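Local coordinates for protein transmembrane oligosaccharyl transferase (Archaeoglobus fulgidus, PDB 3WAJ) that belongs to the STT3/AglB family of membrane-embedded oligosaccharyl transferases and binds a zinc ion, at residues Y52-N57 with H64-D69. Residues are numbered along the deposited sequence; the frame is centred on the assembly and turned at random.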
# COMPACT_ATOMS: atom_id res chain seq x y z
N TYR A 52 11.38 -5.69 3.74
CA TYR A 52 12.51 -6.39 3.16
C TYR A 52 13.72 -5.47 3.07
O TYR A 52 14.82 -5.82 3.51
CB TYR A 52 12.08 -6.93 1.80
CG TYR A 52 13.14 -7.48 0.89
CD1 TYR A 52 13.24 -7.02 -0.43
CD2 TYR A 52 14.01 -8.49 1.30
CE1 TYR A 52 14.17 -7.53 -1.31
CE2 TYR A 52 14.98 -9.00 0.42
CZ TYR A 52 15.04 -8.52 -0.89
OH TYR A 52 15.96 -9.00 -1.78
N ARG A 53 13.51 -4.28 2.50
CA ARG A 53 14.56 -3.28 2.38
C ARG A 53 15.15 -2.96 3.77
O ARG A 53 16.37 -2.90 3.94
CB ARG A 53 14.02 -2.01 1.69
CG ARG A 53 14.99 -0.82 1.56
CD ARG A 53 15.16 -0.00 2.89
NE ARG A 53 16.04 1.14 2.67
CZ ARG A 53 17.36 1.05 2.54
NH1 ARG A 53 17.95 -0.14 2.64
NH2 ARG A 53 18.09 2.13 2.32
N LEU A 54 14.27 -2.75 4.74
CA LEU A 54 14.71 -2.41 6.09
C LEU A 54 15.44 -3.58 6.77
O LEU A 54 16.48 -3.38 7.39
CB LEU A 54 13.53 -1.95 6.95
CG LEU A 54 12.85 -0.64 6.56
CD1 LEU A 54 11.69 -0.33 7.56
CD2 LEU A 54 13.87 0.49 6.53
N ILE A 55 14.89 -4.78 6.66
CA ILE A 55 15.45 -5.94 7.34
C ILE A 55 16.88 -6.26 6.83
O ILE A 55 17.79 -6.53 7.59
CB ILE A 55 14.50 -7.16 7.25
CG1 ILE A 55 13.29 -6.94 8.16
CG2 ILE A 55 15.22 -8.46 7.63
CD1 ILE A 55 12.12 -7.89 7.91
N GLU A 56 17.05 -6.21 5.51
CA GLU A 56 18.35 -6.36 4.87
C GLU A 56 19.36 -5.35 5.42
O GLU A 56 20.50 -5.70 5.75
CB GLU A 56 18.16 -6.14 3.37
CG GLU A 56 19.23 -6.74 2.46
CD GLU A 56 18.72 -6.96 1.04
OE1 GLU A 56 17.55 -6.62 0.77
OE2 GLU A 56 19.46 -7.49 0.19
N ASN A 57 18.95 -4.10 5.50
CA ASN A 57 19.81 -3.05 6.02
C ASN A 57 20.09 -3.25 7.52
O ASN A 57 21.21 -3.02 8.00
CB ASN A 57 19.18 -1.67 5.77
CG ASN A 57 20.02 -0.55 6.29
OD1 ASN A 57 20.16 -0.39 7.51
ND2 ASN A 57 20.60 0.24 5.39
N HIS A 64 21.67 -2.43 14.92
CA HIS A 64 21.13 -1.10 14.72
C HIS A 64 20.20 -1.07 13.51
O HIS A 64 20.31 -1.92 12.63
CB HIS A 64 22.25 -0.07 14.57
CG HIS A 64 23.24 -0.11 15.69
ND1 HIS A 64 23.08 0.61 16.86
CD2 HIS A 64 24.41 -0.78 15.82
CE1 HIS A 64 24.11 0.38 17.66
NE2 HIS A 64 24.93 -0.46 17.05
N ARG A 65 19.27 -0.12 13.47
CA ARG A 65 18.42 0.06 12.30
C ARG A 65 18.33 1.54 12.00
O ARG A 65 18.60 2.37 12.86
CB ARG A 65 17.02 -0.55 12.51
CG ARG A 65 16.24 0.00 13.70
CD ARG A 65 14.75 -0.13 13.47
NE ARG A 65 14.24 0.81 12.46
CZ ARG A 65 12.97 0.90 12.07
NH1 ARG A 65 12.06 0.09 12.59
NH2 ARG A 65 12.62 1.79 11.14
N ILE A 66 17.97 1.86 10.75
CA ILE A 66 17.77 3.25 10.35
C ILE A 66 16.37 3.74 10.78
O ILE A 66 15.46 2.93 11.03
CB ILE A 66 17.90 3.39 8.83
CG1 ILE A 66 16.78 2.62 8.13
CG2 ILE A 66 19.27 2.91 8.37
CD1 ILE A 66 16.69 2.87 6.63
N TRP A 67 16.21 5.05 10.85
CA TRP A 67 14.91 5.67 11.15
C TRP A 67 14.65 6.74 10.12
O TRP A 67 13.69 7.51 10.21
CB TRP A 67 14.94 6.29 12.56
CG TRP A 67 15.15 5.24 13.58
CD1 TRP A 67 16.35 4.83 14.11
CD2 TRP A 67 14.15 4.39 14.14
NE1 TRP A 67 16.14 3.80 14.99
CE2 TRP A 67 14.80 3.51 15.03
CE3 TRP A 67 12.76 4.29 13.99
CZ2 TRP A 67 14.11 2.54 15.77
CZ3 TRP A 67 12.07 3.35 14.72
CH2 TRP A 67 12.74 2.48 15.60
N PHE A 68 15.54 6.76 9.13
CA PHE A 68 15.39 7.65 7.98
C PHE A 68 16.07 7.01 6.75
O PHE A 68 17.09 6.32 6.88
CB PHE A 68 15.98 9.03 8.31
CG PHE A 68 15.86 10.02 7.20
CD1 PHE A 68 14.70 10.76 7.04
CD2 PHE A 68 16.91 10.20 6.30
CE1 PHE A 68 14.58 11.69 6.00
CE2 PHE A 68 16.80 11.12 5.26
CZ PHE A 68 15.63 11.87 5.11
N ASP A 69 15.49 7.24 5.58
CA ASP A 69 15.87 6.49 4.39
C ASP A 69 15.97 7.43 3.21
O ASP A 69 14.97 7.74 2.58
CB ASP A 69 14.84 5.38 4.12
CG ASP A 69 15.19 4.50 2.89
OD1 ASP A 69 16.29 4.64 2.31
OD2 ASP A 69 14.36 3.65 2.51
O HOH W 1 18.17 -0.66 9.16
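Asp69 OD2 takes the NE of Arg53 at 3.0 Å and also the hydroxyl of Tyr50, so two groups of helix 47-60 grip this one carboxylate oxygen. Arg53 NH2 reaches the other oxygen, Asp69 OD1, at 3.1 Å, which makes the salt bridge a side-on, two-pronged one. Both N-H groups point almost straight at their acceptors (about 165°). With CG anti to the backbone N, the Arg53 chain bends at chi2 (-78°), bringing the guanidinium edge round to Asp69. The carboxylate is turned out of the guanidinium plane by 57°, and its oxygens are met from above its own plane. Glu558 makes a second salt bridge to Arg53 NE, and Tyr528 OH bonds to NH2; two carboxylates close by would probably favour the positive charge.

Next to the salt bridge, Leu54 and Ile66 cross at about a right angle, with Leu54 CD2 lying 3.7 Å from Ile66 CD1. Ile66 CG2 touches Asn57 OD1 at 3.5 Å. A water donates to Asn57 OD1 at 2.6 Å and accepts from Ile66 N, bridging helix and loop; Asn57 ND2 turns instead to the carbonyl oxygens of Tyr524 and Gln526.

Arg65 grips Ile66 O side-on with NE (2.8 Å) and NH2, consistent with steadying the loop. The buried contact thus sets helix 47-60 against the chain leading into strand 68-69, which pairs antiparallel with strand 78-79, while helix 84-96 packs against Arg65.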